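Local coordinates for protein triphenylmethane reductase (Citrobacter sp., PDB 2JL1) that binds NADP(H) and probably uses it to reduce triphenylmethane dyes, a reaction of interest for bioremediation, at residues S2-G7 against A65-L70; K69-S74 against A103-A108; F137-L142 against N193-L198. All blocks are in the same frame, centred on the assembly; numbering follows the deposited sequence.

Contact 1. Residues S2-G7 against A65-L70. With NAP (NADP nicotinamide-adenine-dinucleotide phosphate), chain B.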
loop_
_atom_site.group_PDB
_atom_site.type_symbol
_atom_site.label_atom_id
_atom_site.label_comp_id
_atom_site.label_asym_id
_atom_site.label_seq_id
_atom_site.Cartn_x
_atom_site.Cartn_y
_atom_site.Cartn_z
ATOM N N SER A 2 -0.875 25.139 12.778
ATOM C CA SER A 2 -1.164 25.278 11.365
ATOM C C SER A 2 -1.815 24.068 10.709
ATOM O O SER A 2 -1.568 22.913 11.082
ATOM C CB SER A 2 0.122 25.604 10.616
ATOM O OG SER A 2 1.030 24.531 10.770
ATOM N N ILE A 3 -2.631 24.374 9.708
ATOM C CA ILE A 3 -3.302 23.372 8.884
ATOM C C ILE A 3 -2.834 23.623 7.447
ATOM O O ILE A 3 -2.956 24.733 6.940
ATOM C CB ILE A 3 -4.832 23.490 8.993
ATOM C CG1 ILE A 3 -5.284 23.308 10.451
ATOM C CG2 ILE A 3 -5.520 22.479 8.040
ATOM C CD1 ILE A 3 -6.720 23.759 10.735
ATOM N N ALA A 4 -2.245 22.605 6.831
ATOM C CA ALA A 4 -1.743 22.696 5.475
ATOM C C ALA A 4 -2.586 21.801 4.588
ATOM O O ALA A 4 -3.019 20.722 5.018
ATOM C CB ALA A 4 -0.303 22.270 5.413
ATOM N N VAL A 5 -2.817 22.256 3.364
ATOM C CA VAL A 5 -3.678 21.551 2.406
ATOM C C VAL A 5 -2.881 21.418 1.137
ATOM O O VAL A 5 -2.521 22.433 0.520
ATOM C CB VAL A 5 -4.967 22.359 2.125
ATOM C CG1 VAL A 5 -5.905 21.641 1.130
ATOM C CG2 VAL A 5 -5.718 22.677 3.424
ATOM N N THR A 6 -2.580 20.186 0.743
ATOM C CA THR A 6 -1.970 19.940 -0.572
ATOM C C THR A 6 -3.062 19.985 -1.646
ATOM O O THR A 6 -4.230 19.992 -1.309
ATOM C CB THR A 6 -1.160 18.622 -0.612
ATOM O OG1 THR A 6 -2.050 17.501 -0.766
ATOM C CG2 THR A 6 -0.341 18.472 0.675
ATOM N N GLY A 7 -2.704 20.009 -2.931
ATOM C CA GLY A 7 -3.725 20.190 -3.986
ATOM C C GLY A 7 -4.596 21.454 -3.841
ATOM O O GLY A 7 -5.744 21.517 -4.339
ATOM N N ALA A 65 7.609 21.655 6.617
ATOM C CA ALA A 65 8.391 22.107 7.770
ATOM C C ALA A 65 7.475 22.811 8.747
ATOM O O ALA A 65 6.830 23.783 8.403
ATOM C CB ALA A 65 9.503 23.044 7.333
ATOM N N GLY A 66 7.388 22.291 9.958
ATOM C CA GLY A 66 6.636 22.953 11.002
ATOM C C GLY A 66 5.128 22.850 10.948
ATOM O O GLY A 66 4.460 23.453 11.782
ATOM N N VAL A 67 4.560 22.102 9.996
ATOM C CA VAL A 67 3.090 21.973 9.978
ATOM C C VAL A 67 2.578 20.941 10.983
ATOM O O VAL A 67 3.122 19.835 11.114
ATOM C CB VAL A 67 2.438 21.861 8.535
ATOM C CG1 VAL A 67 3.278 22.550 7.479
ATOM C CG2 VAL A 67 2.160 20.452 8.141
ATOM N N SER A 68 1.548 21.346 11.722
ATOM C CA SER A 68 0.935 20.528 12.747
ATOM C C SER A 68 -0.026 19.504 12.135
ATOM O O SER A 68 0.131 18.302 12.338
ATOM C CB SER A 68 0.196 21.425 13.738
ATOM O OG SER A 68 -0.563 20.644 14.639
ATOM N N LYS A 69 -1.005 19.984 11.371
ATOM C CA LYS A 69 -1.969 19.100 10.702
ATOM C C LYS A 69 -1.881 19.196 9.180
ATOM O O LYS A 69 -1.977 20.290 8.622
ATOM C CB LYS A 69 -3.391 19.460 11.123
ATOM C CG LYS A 69 -3.714 19.226 12.572
ATOM C CD LYS A 69 -4.992 19.961 12.947
ATOM C CE LYS A 69 -5.624 19.383 14.192
ATOM N NZ LYS A 69 -6.585 20.367 14.765
ATOM N N LEU A 70 -1.764 18.046 8.511
ATOM C CA LEU A 70 -1.643 18.014 7.046
ATOM C C LEU A 70 -2.842 17.350 6.400
ATOM O O LEU A 70 -3.176 16.203 6.729
ATOM C CB LEU A 70 -0.361 17.278 6.609
ATOM C CG LEU A 70 -0.154 17.118 5.091
ATOM C CD1 LEU A 70 0.048 18.467 4.393
ATOM C CD2 LEU A 70 0.968 16.129 4.742
HETATM P PA NAP B . -8.226 18.570 -9.353
HETATM O O1A NAP B . -7.926 17.957 -10.676
HETATM O O2A NAP B . -9.034 19.807 -9.401
HETATM O O5B NAP B . -6.891 18.846 -8.526
HETATM C C5B NAP B . -5.771 17.989 -8.517
HETATM C C4B NAP B . -4.711 18.761 -7.746
HETATM O O4B NAP B . -3.503 18.017 -7.660
HETATM C C3B NAP B . -4.410 20.063 -8.490
HETATM O O3B NAP B . -4.391 21.131 -7.579
HETATM C C2B NAP B . -3.026 19.856 -9.037
HETATM O O2B NAP B . -2.292 21.038 -8.990
HETATM C C1B NAP B . -2.449 18.883 -8.030
HETATM N N9A NAP B . -1.274 18.214 -8.606
HETATM C C8A NAP B . -1.178 17.547 -9.796
HETATM N N7A NAP B . 0.095 17.102 -9.920
HETATM C C5A NAP B . 0.804 17.501 -8.837
HETATM C C6A NAP B . 2.136 17.330 -8.461
HETATM N N6A NAP B . 2.988 16.665 -9.236
HETATM N N1A NAP B . 2.566 17.863 -7.268
HETATM C C2A NAP B . 1.698 18.566 -6.463
HETATM N N3A NAP B . 0.382 18.728 -6.832
HETATM C C4A NAP B . -0.051 18.205 -8.007
HETATM O O3 NAP B . -8.988 17.435 -8.473
HETATM P PN NAP B . -10.222 17.561 -7.447
HETATM O O1N NAP B . -9.902 18.665 -6.528
HETATM O O2N NAP B . -11.494 17.584 -8.221
HETATM O O5D NAP B . -10.084 16.166 -6.589
HETATM C C5D NAP B . -8.972 15.972 -5.725
HETATM C C4D NAP B . -8.339 14.578 -5.817
HETATM O O4D NAP B . -9.345 13.595 -5.643
HETATM C C3D NAP B . -7.712 14.298 -7.185
HETATM O O3D NAP B . -6.346 14.617 -7.280
HETATM C C2D NAP B . -7.948 12.817 -7.413
HETATM O O2D NAP B . -6.915 11.983 -6.929
HETATM C C1D NAP B . -9.176 12.537 -6.574
HETATM N N1N NAP B . -10.323 12.374 -7.482
HETATM C C2N NAP B . -11.463 11.863 -6.946
HETATM C C3N NAP B . -12.552 11.641 -7.739
HETATM C C7N NAP B . -13.781 11.072 -7.173
HETATM O O7N NAP B . -14.905 10.999 -8.047
HETATM N N7N NAP B . -13.735 10.633 -5.909
HETATM C C4N NAP B . -12.530 12.034 -9.094
HETATM C C5N NAP B . -11.404 12.637 -9.600
HETATM C C6N NAP B . -10.269 12.754 -8.791
HETATM P P2B NAP B . -2.179 22.024 -10.263
HETATM O O1X NAP B . -3.209 23.122 -10.073
HETATM O O2X NAP B . -2.448 21.307 -11.576
HETATM O O3X NAP B . -0.764 22.563 -10.225
#
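Ile3 pairs with Lys69 and Ala4 with Leu70 as parallel neighbours at the centre of a Rossmann-type sheet, the fold of this NADP-binding family. The ladder here is short. Lys69 N donates to Ser2 O (3.0 Å), and Lys69 O receives Ala4 N at 2.9 Å, so Lys69 is gripped through both of its backbone polar atoms. On the face of Ile3 and Lys69 the two side chains run side by side in the same direction. Their contact is loose, with Ile3 CG1 at 4.2 Å from Lys69 CD, and the extended lysine then leads off to bond through NZ to Leu186 O. Ile3 itself packs against Leu20 of helix 11-20.

The other face is more closely knit. Leu70 has CD1 swung round by its second torsion (chi2 65°), which puts this methyl 4.0 Å from Ala4 CB. The same CD1 meets Thr6 CG2 at 3.7 Å, where the two side chains cross at about a right angle. Val67 CG2 approaches Ala4 CB from the turn before the strand, and Ile30 of strand 29-33 touches both residues. Thr6 thus divides its branches: CG2 goes to the leucine, while OG1 is hydrogen-bonded to Ile73 N and to Tyr54 OH.

Beyond the strand, the backbone reaches the cofactor, Gly7 O lying 3.5 Å from O3B of NADP. At the opposite end, Ser2 OG stands between its own backbone N and carbonyl carbon (chi1 62°), from where it accepts a weak hydrogen bond from Ser68 N at 3.4 Å.

Contact 2. Residues K69-S74 against A103-A108; sequences KLLFIS and AYTGYA. With NAP (NADP nicotinamide-adenine-dinucleotide phosphate), chain B.
Ser74 OG, beside Thr105, has oxygens round it where the strand pair meets the cofactor. It lies 3.0 Å from O2D of the NADP ribose, to which it may donate, and is hydrogen-bonded at 3.1 Å to a bound water. That water in turn gives a proton to Thr105 O, bridging the two segments. A direct link runs beside it: Thr105 holds OG1 between its own backbone N and carbonyl carbon (chi1 59°), and there it receives Ser74 N at 2.9 Å. The threonine hydroxyl thus adds a side-chain bond beyond the Thr105 N to Phe72 O bond. Thr105, a second-shell residue, helps to position Ser74, whose carbonyl O also accepts a hydrogen bond from O3D of the ribose. Ile73 CG2 adds an apolar contact, 3.6 Å from C5D of NADP.

Behind this site the strands pair in parallel through Ala103 N to Leu70 O, Phe72 N to Ala103 O and Thr105 N to Phe72 O. Phe72 and Tyr104 point the same way and meet edge to face, with ring planes 53° apart. Tyr104 CD1 lies over one face of the phenylalanine, offset toward the rim and 3.5 Å from CD2. On the reverse of the sheet Leu71 CD1 presses on Ala103 CB at 3.6 Å, and Leu138 of the next strand touches both residues.

The pairing closes a right-handed beta-alpha-beta crossover through helix 80-96, whose His87, Val90 and Val91 cover Phe72. Helix 117-130 lies against Tyr104, where His121 binds its hydroxyl, and strand 135-140 flanks strand 101-107 in the sheet.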
loop_
_atom_site.group_PDB
_atom_site.type_symbol
_atom_site.label_atom_id
_atom_site.label_comp_id
_atom_site.label_asym_id
_atom_site.label_seq_id
_atom_site.Cartn_x
_atom_site.Cartn_y
_atom_site.Cartn_z
ATOM N N LYS A 69 -1.005 19.984 11.371
ATOM C CA LYS A 69 -1.969 19.100 10.702
ATOM C C LYS A 69 -1.881 19.196 9.180
ATOM O O LYS A 69 -1.977 20.290 8.622
ATOM C CB LYS A 69 -3.391 19.460 11.123
ATOM C CG LYS A 69 -3.714 19.226 12.572
ATOM C CD LYS A 69 -4.992 19.961 12.947
ATOM C CE LYS A 69 -5.624 19.383 14.192
ATOM N NZ LYS A 69 -6.585 20.367 14.765
ATOM N N LEU A 70 -1.764 18.046 8.511
ATOM C CA LEU A 70 -1.643 18.014 7.046
ATOM C C LEU A 70 -2.842 17.350 6.400
ATOM O O LEU A 70 -3.176 16.203 6.729
ATOM C CB LEU A 70 -0.361 17.278 6.609
ATOM C CG LEU A 70 -0.154 17.118 5.091
ATOM C CD1 LEU A 70 0.048 18.467 4.393
ATOM C CD2 LEU A 70 0.968 16.129 4.742
ATOM N N LEU A 71 -3.496 18.058 5.479
ATOM C CA LEU A 71 -4.495 17.390 4.623
ATOM C C LEU A 71 -3.814 17.043 3.302
ATOM O O LEU A 71 -3.510 17.921 2.486
ATOM C CB LEU A 71 -5.754 18.230 4.421
ATOM C CG LEU A 71 -6.788 17.566 3.473
ATOM C CD1 LEU A 71 -7.381 16.262 4.086
ATOM C CD2 LEU A 71 -7.885 18.526 3.087
ATOM N N PHE A 72 -3.570 15.746 3.127
ATOM C CA PHE A 72 -2.919 15.196 1.969
ATOM C C PHE A 72 -4.070 14.853 0.998
ATOM O O PHE A 72 -4.811 13.906 1.220
ATOM C CB PHE A 72 -2.131 13.961 2.431
ATOM C CG PHE A 72 -1.532 13.130 1.319
ATOM C CD1 PHE A 72 -1.540 13.575 -0.007
ATOM C CD2 PHE A 72 -0.942 11.905 1.612
ATOM C CE1 PHE A 72 -1.005 12.793 -1.032
ATOM C CE2 PHE A 72 -0.380 11.132 0.592
ATOM C CZ PHE A 72 -0.442 11.590 -0.742
ATOM N N ILE A 73 -4.257 15.675 -0.032
ATOM C CA ILE A 73 -5.279 15.412 -1.047
ATOM C C ILE A 73 -4.583 14.629 -2.141
ATOM O O ILE A 73 -3.519 15.032 -2.588
ATOM C CB ILE A 73 -5.905 16.728 -1.592
ATOM C CG1 ILE A 73 -6.693 17.448 -0.476
ATOM C CG2 ILE A 73 -6.750 16.453 -2.888
ATOM C CD1 ILE A 73 -7.333 18.768 -0.914
ATOM N N SER A 74 -5.178 13.511 -2.585
ATOM C CA SER A 74 -4.509 12.623 -3.534
ATOM C C SER A 74 -4.212 13.316 -4.862
ATOM O O SER A 74 -4.904 14.252 -5.242
ATOM C CB SER A 74 -5.321 11.327 -3.760
ATOM O OG SER A 74 -6.696 11.608 -4.011
ATOM N N ALA A 103 -4.407 13.814 7.583
ATOM C CA ALA A 103 -5.669 13.382 6.950
ATOM C C ALA A 103 -5.398 13.127 5.473
ATOM O O ALA A 103 -4.710 13.935 4.838
ATOM C CB ALA A 103 -6.756 14.453 7.092
ATOM N N TYR A 104 -5.974 12.050 4.931
ATOM C CA TYR A 104 -5.752 11.637 3.554
ATOM C C TYR A 104 -7.102 11.368 2.834
ATOM O O TYR A 104 -7.955 10.646 3.351
ATOM C CB TYR A 104 -4.855 10.381 3.504
ATOM C CG TYR A 104 -4.743 9.802 2.098
ATOM C CD1 TYR A 104 -4.144 10.534 1.060
ATOM C CD2 TYR A 104 -5.299 8.566 1.795
ATOM C CE1 TYR A 104 -4.075 10.027 -0.239
ATOM C CE2 TYR A 104 -5.238 8.048 0.488
ATOM C CZ TYR A 104 -4.638 8.787 -0.508
ATOM O OH TYR A 104 -4.594 8.287 -1.773
ATOM N N THR A 105 -7.285 11.965 1.656
ATOM C CA THR A 105 -8.480 11.755 0.843
ATOM C C THR A 105 -8.339 10.456 0.050
ATOM O O THR A 105 -7.711 10.426 -1.040
ATOM C CB THR A 105 -8.739 12.923 -0.149
ATOM O OG1 THR A 105 -7.615 13.072 -1.009
ATOM C CG2 THR A 105 -8.995 14.234 0.618
ATOM N N GLY A 106 -8.943 9.407 0.592
ATOM C CA GLY A 106 -8.903 8.059 0.009
ATOM C C GLY A 106 -10.176 7.813 -0.773
ATOM O O GLY A 106 -10.741 8.733 -1.357
ATOM N N TYR A 107 -10.608 6.566 -0.810
ATOM C CA TYR A 107 -11.737 6.177 -1.651
ATOM C C TYR A 107 -12.570 5.206 -0.819
ATOM O O TYR A 107 -12.026 4.264 -0.237
ATOM C CB TYR A 107 -11.217 5.569 -2.954
ATOM C CG TYR A 107 -12.273 5.106 -3.928
ATOM C CD1 TYR A 107 -13.236 6.000 -4.421
ATOM C CD2 TYR A 107 -12.297 3.784 -4.377
ATOM C CE1 TYR A 107 -14.229 5.585 -5.333
ATOM C CE2 TYR A 107 -13.287 3.350 -5.298
ATOM C CZ TYR A 107 -14.245 4.268 -5.771
ATOM O OH TYR A 107 -15.231 3.869 -6.667
ATOM N N ALA A 108 -13.871 5.493 -0.703
ATOM C CA ALA A 108 -14.771 4.741 0.158
ATOM C C ALA A 108 -14.855 3.309 -0.308
ATOM O O ALA A 108 -14.861 3.024 -1.520
ATOM C CB ALA A 108 -16.161 5.372 0.164
HETATM P PA NAP B . -8.226 18.570 -9.353
HETATM O O1A NAP B . -7.926 17.957 -10.676
HETATM O O2A NAP B . -9.034 19.807 -9.401
HETATM O O5B NAP B . -6.891 18.846 -8.526
HETATM C C5B NAP B . -5.771 17.989 -8.517
HETATM C C4B NAP B . -4.711 18.761 -7.746
HETATM O O4B NAP B . -3.503 18.017 -7.660
HETATM C C3B NAP B . -4.410 20.063 -8.490
HETATM O O3B NAP B . -4.391 21.131 -7.579
HETATM C C2B NAP B . -3.026 19.856 -9.037
HETATM O O2B NAP B . -2.292 21.038 -8.990
HETATM C C1B NAP B . -2.449 18.883 -8.030
HETATM N N9A NAP B . -1.274 18.214 -8.606
HETATM C C8A NAP B . -1.178 17.547 -9.796
HETATM N N7A NAP B . 0.095 17.102 -9.920
HETATM C C5A NAP B . 0.804 17.501 -8.837
HETATM C C6A NAP B . 2.136 17.330 -8.461
HETATM N N6A NAP B . 2.988 16.665 -9.236
HETATM N N1A NAP B . 2.566 17.863 -7.268
HETATM C C2A NAP B . 1.698 18.566 -6.463
HETATM N N3A NAP B . 0.382 18.728 -6.832
HETATM C C4A NAP B . -0.051 18.205 -8.007
HETATM O O3 NAP B . -8.988 17.435 -8.473
HETATM P PN NAP B . -10.222 17.561 -7.447
HETATM O O1N NAP B . -9.902 18.665 -6.528
HETATM O O2N NAP B . -11.494 17.584 -8.221
HETATM O O5D NAP B . -10.084 16.166 -6.589
HETATM C C5D NAP B . -8.972 15.972 -5.725
HETATM C C4D NAP B . -8.339 14.578 -5.817
HETATM O O4D NAP B . -9.345 13.595 -5.643
HETATM C C3D NAP B . -7.712 14.298 -7.185
HETATM O O3D NAP B . -6.346 14.617 -7.280
HETATM C C2D NAP B . -7.948 12.817 -7.413
HETATM O O2D NAP B . -6.915 11.983 -6.929
HETATM C C1D NAP B . -9.176 12.537 -6.574
HETATM N N1N NAP B . -10.323 12.374 -7.482
HETATM C C2N NAP B . -11.463 11.863 -6.946
HETATM C C3N NAP B . -12.552 11.641 -7.739
HETATM C C7N NAP B . -13.781 11.072 -7.173
HETATM O O7N NAP B . -14.905 10.999 -8.047
HETATM N N7N NAP B . -13.735 10.633 -5.909
HETATM C C4N NAP B . -12.530 12.034 -9.094
HETATM C C5N NAP B . -11.404 12.637 -9.600
HETATM C C6N NAP B . -10.269 12.754 -8.791
HETATM P P2B NAP B . -2.179 22.024 -10.263
HETATM O O1X NAP B . -3.209 23.122 -10.073
HETATM O O2X NAP B . -2.448 21.307 -11.576
HETATM O O3X NAP B . -0.764 22.563 -10.225
HETATM O O HOH W 1 -9.592 10.831 -3.282
#

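Contact 3. Residues F137-L142 against N193-L198; sequences FLRNAL and NKTYNL. With NAP (NADP nicotinamide-adenine-dinucleotide phosphate), chain B.
Leu138 and Leu198 meet obliquely in the last strand pair of this Rossmann-type sheet, where strand 194-198 runs parallel to strand 135-140 as the outermost strand. With Asn140 they lie on the face that helix 175-186 covers, the tightly packed part. Leu198 CD1 touches Leu138 CD2 at 3.8 Å and Asn140 OD1 at 3.5 Å, and Leu178 and Ala182 of the helix close over the group. The backbone ladder beneath alternates without a break, from Phe137 N bonded to Lys194 O through to Leu198 N bonded to Arg139 O at 2.8 Å.

Solvent comes nearer along the edge strand, where Lys194 is exposed and Thr195, Tyr196 and Asn197 are partly so, although atoms still touch closely there. Thr195 brings OG1 only to the edge of the Phe137 ring, 3.5 Å from CD1. Its methyl CG2 does more, lying 3.4 Å from CD of Arg139, whose chain extends from CG to NE. Asn197 runs alongside that arginine, its amide turned 70° from the guanidinium. Its OD1 meets Arg139 CD at 3.3 Å, at the guanidinium edge, but takes its hydrogen bond from Phe109 N. Salt bridges to Glu125 and Glu111 hold the charged group.

At the C-terminal end the ladder delivers a residue to the cofactor: Ala141 N is bonded to Leu198 O, and Ala141 O accepts a hydrogen bond from N7N of the nicotinamide amide at 3.1 Å.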
loop_
_atom_site.group_PDB
_atom_site.type_symbol
_atom_site.label_atom_id
_atom_site.label_comp_id
_atom_site.label_asym_id
_atom_site.label_seq_id
_atom_site.Cartn_x
_atom_site.Cartn_y
_atom_site.Cartn_z
ATOM N N PHE A 137 -8.490 8.828 7.743
ATOM C CA PHE A 137 -8.687 8.450 6.354
ATOM C C PHE A 137 -10.093 8.884 5.964
ATOM O O PHE A 137 -11.098 8.370 6.468
ATOM C CB PHE A 137 -8.456 6.949 6.167
ATOM C CG PHE A 137 -7.040 6.524 6.431
ATOM C CD1 PHE A 137 -6.767 5.260 6.941
ATOM C CD2 PHE A 137 -5.977 7.390 6.182
ATOM C CE1 PHE A 137 -5.459 4.847 7.162
ATOM C CE2 PHE A 137 -4.658 6.980 6.448
ATOM C CZ PHE A 137 -4.415 5.710 6.940
ATOM N N LEU A 138 -10.134 9.916 5.143
ATOM C CA LEU A 138 -11.342 10.521 4.656
ATOM C C LEU A 138 -11.623 9.810 3.346
ATOM O O LEU A 138 -11.128 10.203 2.276
ATOM C CB LEU A 138 -11.098 12.031 4.417
ATOM C CG LEU A 138 -10.739 12.877 5.652
ATOM C CD1 LEU A 138 -10.142 14.261 5.259
ATOM C CD2 LEU A 138 -11.941 13.045 6.578
ATOM N N ARG A 139 -12.362 8.710 3.420
ATOM C CA ARG A 139 -12.532 7.867 2.237
ATOM C C ARG A 139 -13.696 8.391 1.408
ATOM O O ARG A 139 -14.852 8.097 1.696
ATOM C CB ARG A 139 -12.770 6.413 2.649
ATOM C CG ARG A 139 -11.559 5.726 3.256
ATOM C CD ARG A 139 -11.873 4.265 3.443
ATOM N NE ARG A 139 -10.665 3.445 3.516
ATOM C CZ ARG A 139 -10.685 2.113 3.408
ATOM N NH1 ARG A 139 -11.847 1.476 3.244
ATOM N NH2 ARG A 139 -9.559 1.410 3.455
ATOM N N ASN A 140 -13.388 9.197 0.396
ATOM C CA ASN A 140 -14.424 9.931 -0.329
ATOM C C ASN A 140 -15.155 9.046 -1.330
ATOM O O ASN A 140 -14.553 8.177 -1.937
ATOM C CB ASN A 140 -13.830 11.149 -1.044
ATOM C CG ASN A 140 -13.420 12.253 -0.083
ATOM O OD1 ASN A 140 -13.804 12.257 1.096
ATOM N ND2 ASN A 140 -12.605 13.173 -0.570
ATOM N N ALA A 141 -16.455 9.309 -1.502
ATOM C CA ALA A 141 -17.221 8.792 -2.624
ATOM C C ALA A 141 -16.771 9.435 -3.944
ATOM O O ALA A 141 -16.085 10.467 -3.958
ATOM C CB ALA A 141 -18.713 9.110 -2.412
ATOM N N LEU A 142 -17.178 8.827 -5.059
ATOM C CA LEU A 142 -17.160 9.532 -6.329
ATOM C C LEU A 142 -17.875 10.883 -6.186
ATOM O O LEU A 142 -18.822 10.995 -5.409
ATOM C CB LEU A 142 -17.849 8.695 -7.399
ATOM C CG LEU A 142 -17.258 7.304 -7.670
ATOM C CD1 LEU A 142 -18.200 6.559 -8.654
ATOM C CD2 LEU A 142 -15.819 7.442 -8.251
ATOM N N ASN A 193 -6.775 8.513 14.288
ATOM C CA ASN A 193 -6.763 7.077 14.021
ATOM C C ASN A 193 -8.134 6.511 13.632
ATOM O O ASN A 193 -8.536 5.437 14.086
ATOM C CB ASN A 193 -6.143 6.338 15.209
ATOM C CG ASN A 193 -4.746 6.830 15.525
ATOM O OD1 ASN A 193 -4.367 6.954 16.699
ATOM N ND2 ASN A 193 -3.961 7.099 14.487
ATOM N N LYS A 194 -8.841 7.238 12.775
ATOM C CA LYS A 194 -10.191 6.833 12.327
ATOM C C LYS A 194 -10.271 6.793 10.820
ATOM O O LYS A 194 -9.570 7.548 10.143
ATOM C CB LYS A 194 -11.238 7.840 12.823
ATOM C CG LYS A 194 -11.274 8.030 14.312
ATOM C CD LYS A 194 -12.235 7.096 14.969
ATOM C CE LYS A 194 -12.141 7.218 16.474
ATOM N NZ LYS A 194 -12.935 8.383 16.978
ATOM N N THR A 195 -11.121 5.901 10.307
ATOM C CA THR A 195 -11.437 5.814 8.888
ATOM C C THR A 195 -12.919 6.164 8.767
ATOM O O THR A 195 -13.745 5.656 9.537
ATOM C CB THR A 195 -11.119 4.389 8.295
ATOM O OG1 THR A 195 -9.719 4.096 8.454
ATOM C CG2 THR A 195 -11.457 4.299 6.812
ATOM N N TYR A 196 -13.248 7.058 7.825
ATOM C CA TYR A 196 -14.632 7.384 7.514
ATOM C C TYR A 196 -14.900 7.044 6.069
ATOM O O TYR A 196 -14.083 7.348 5.204
ATOM C CB TYR A 196 -14.920 8.886 7.756
ATOM C CG TYR A 196 -14.738 9.288 9.183
ATOM C CD1 TYR A 196 -15.588 8.805 10.178
ATOM C CD2 TYR A 196 -13.690 10.123 9.556
ATOM C CE1 TYR A 196 -15.395 9.156 11.541
ATOM C CE2 TYR A 196 -13.488 10.472 10.878
ATOM C CZ TYR A 196 -14.337 9.998 11.862
ATOM O OH TYR A 196 -14.122 10.365 13.163
ATOM N N ASN A 197 -16.025 6.394 5.796
ATOM C CA ASN A 197 -16.454 6.192 4.405
ATOM C C ASN A 197 -17.474 7.282 4.103
ATOM O O ASN A 197 -18.601 7.219 4.562
ATOM C CB ASN A 197 -16.996 4.765 4.188
ATOM C CG ASN A 197 -15.913 3.699 4.289
ATOM O OD1 ASN A 197 -15.068 3.525 3.384
ATOM N ND2 ASN A 197 -15.954 2.943 5.373
ATOM N N LEU A 198 -17.031 8.316 3.380
ATOM C CA LEU A 198 -17.786 9.544 3.182
ATOM C C LEU A 198 -18.616 9.476 1.899
ATOM O O LEU A 198 -18.175 9.876 0.823
ATOM C CB LEU A 198 -16.835 10.777 3.233
ATOM C CG LEU A 198 -16.006 10.950 4.522
ATOM C CD1 LEU A 198 -14.956 12.085 4.411
ATOM C CD2 LEU A 198 -16.914 11.186 5.770
HETATM P PA NAP B . -8.226 18.570 -9.353
HETATM O O1A NAP B . -7.926 17.957 -10.676
HETATM O O2A NAP B . -9.034 19.807 -9.401
HETATM O O5B NAP B . -6.891 18.846 -8.526
HETATM C C5B NAP B . -5.771 17.989 -8.517
HETATM C C4B NAP B . -4.711 18.761 -7.746
HETATM O O4B NAP B . -3.503 18.017 -7.660
HETATM C C3B NAP B . -4.410 20.063 -8.490
HETATM O O3B NAP B . -4.391 21.131 -7.579
HETATM C C2B NAP B . -3.026 19.856 -9.037
HETATM O O2B NAP B . -2.292 21.038 -8.990
HETATM C C1B NAP B . -2.449 18.883 -8.030
HETATM N N9A NAP B . -1.274 18.214 -8.606
HETATM C C8A NAP B . -1.178 17.547 -9.796
HETATM N N7A NAP B . 0.095 17.102 -9.920
HETATM C C5A NAP B . 0.804 17.501 -8.837
HETATM C C6A NAP B . 2.136 17.330 -8.461
HETATM N N6A NAP B . 2.988 16.665 -9.236
HETATM N N1A NAP B . 2.566 17.863 -7.268
HETATM C C2A NAP B . 1.698 18.566 -6.463
HETATM N N3A NAP B . 0.382 18.728 -6.832
HETATM C C4A NAP B . -0.051 18.205 -8.007
HETATM O O3 NAP B . -8.988 17.435 -8.473
HETATM P PN NAP B . -10.222 17.561 -7.447
HETATM O O1N NAP B . -9.902 18.665 -6.528
HETATM O O2N NAP B . -11.494 17.584 -8.221
HETATM O O5D NAP B . -10.084 16.166 -6.589
HETATM C C5D NAP B . -8.972 15.972 -5.725
HETATM C C4D NAP B . -8.339 14.578 -5.817
HETATM O O4D NAP B . -9.345 13.595 -5.643
HETATM C C3D NAP B . -7.712 14.298 -7.185
HETATM O O3D NAP B . -6.346 14.617 -7.280
HETATM C C2D NAP B . -7.948 12.817 -7.413
HETATM O O2D NAP B . -6.915 11.983 -6.929
HETATM C C1D NAP B . -9.176 12.537 -6.574
HETATM N N1N NAP B . -10.323 12.374 -7.482
HETATM C C2N NAP B . -11.463 11.863 -6.946
HETATM C C3N NAP B . -12.552 11.641 -7.739
HETATM C C7N NAP B . -13.781 11.072 -7.173
HETATM O O7N NAP B . -14.905 10.999 -8.047
HETATM N N7N NAP B . -13.735 10.633 -5.909
HETATM C C4N NAP B . -12.530 12.034 -9.094
HETATM C C5N NAP B . -11.404 12.637 -9.600
HETATM C C6N NAP B . -10.269 12.754 -8.791
HETATM P P2B NAP B . -2.179 22.024 -10.263
HETATM O O1X NAP B . -3.209 23.122 -10.073
HETATM O O2X NAP B . -2.448 21.307 -11.576
HETATM O O3X NAP B . -0.764 22.563 -10.225
#

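Overall arrangement
From the N terminus, the first strand runs out to the cofactor and the chain passes through two further strands before contact 1 closes a 57-residue loop by returning it beside residues 2-7. Contact 2 starts on that returning strand, sharing Lys69 and Leu70, and closes a shorter loop of 28 residues round helix 80-96. Contact 3 follows in series, bringing residues 193-198 back to 137-142 after 50 residues. None nests in or crosses another. Contacts 1 and 2 share strand 69-72, and bonds such as Gly106 N to Leu138 O join strand 101-107 to 135-140, so the three contacts tie together five neighbouring strands of one parallel sheet, whose C-terminal edge meets NADP.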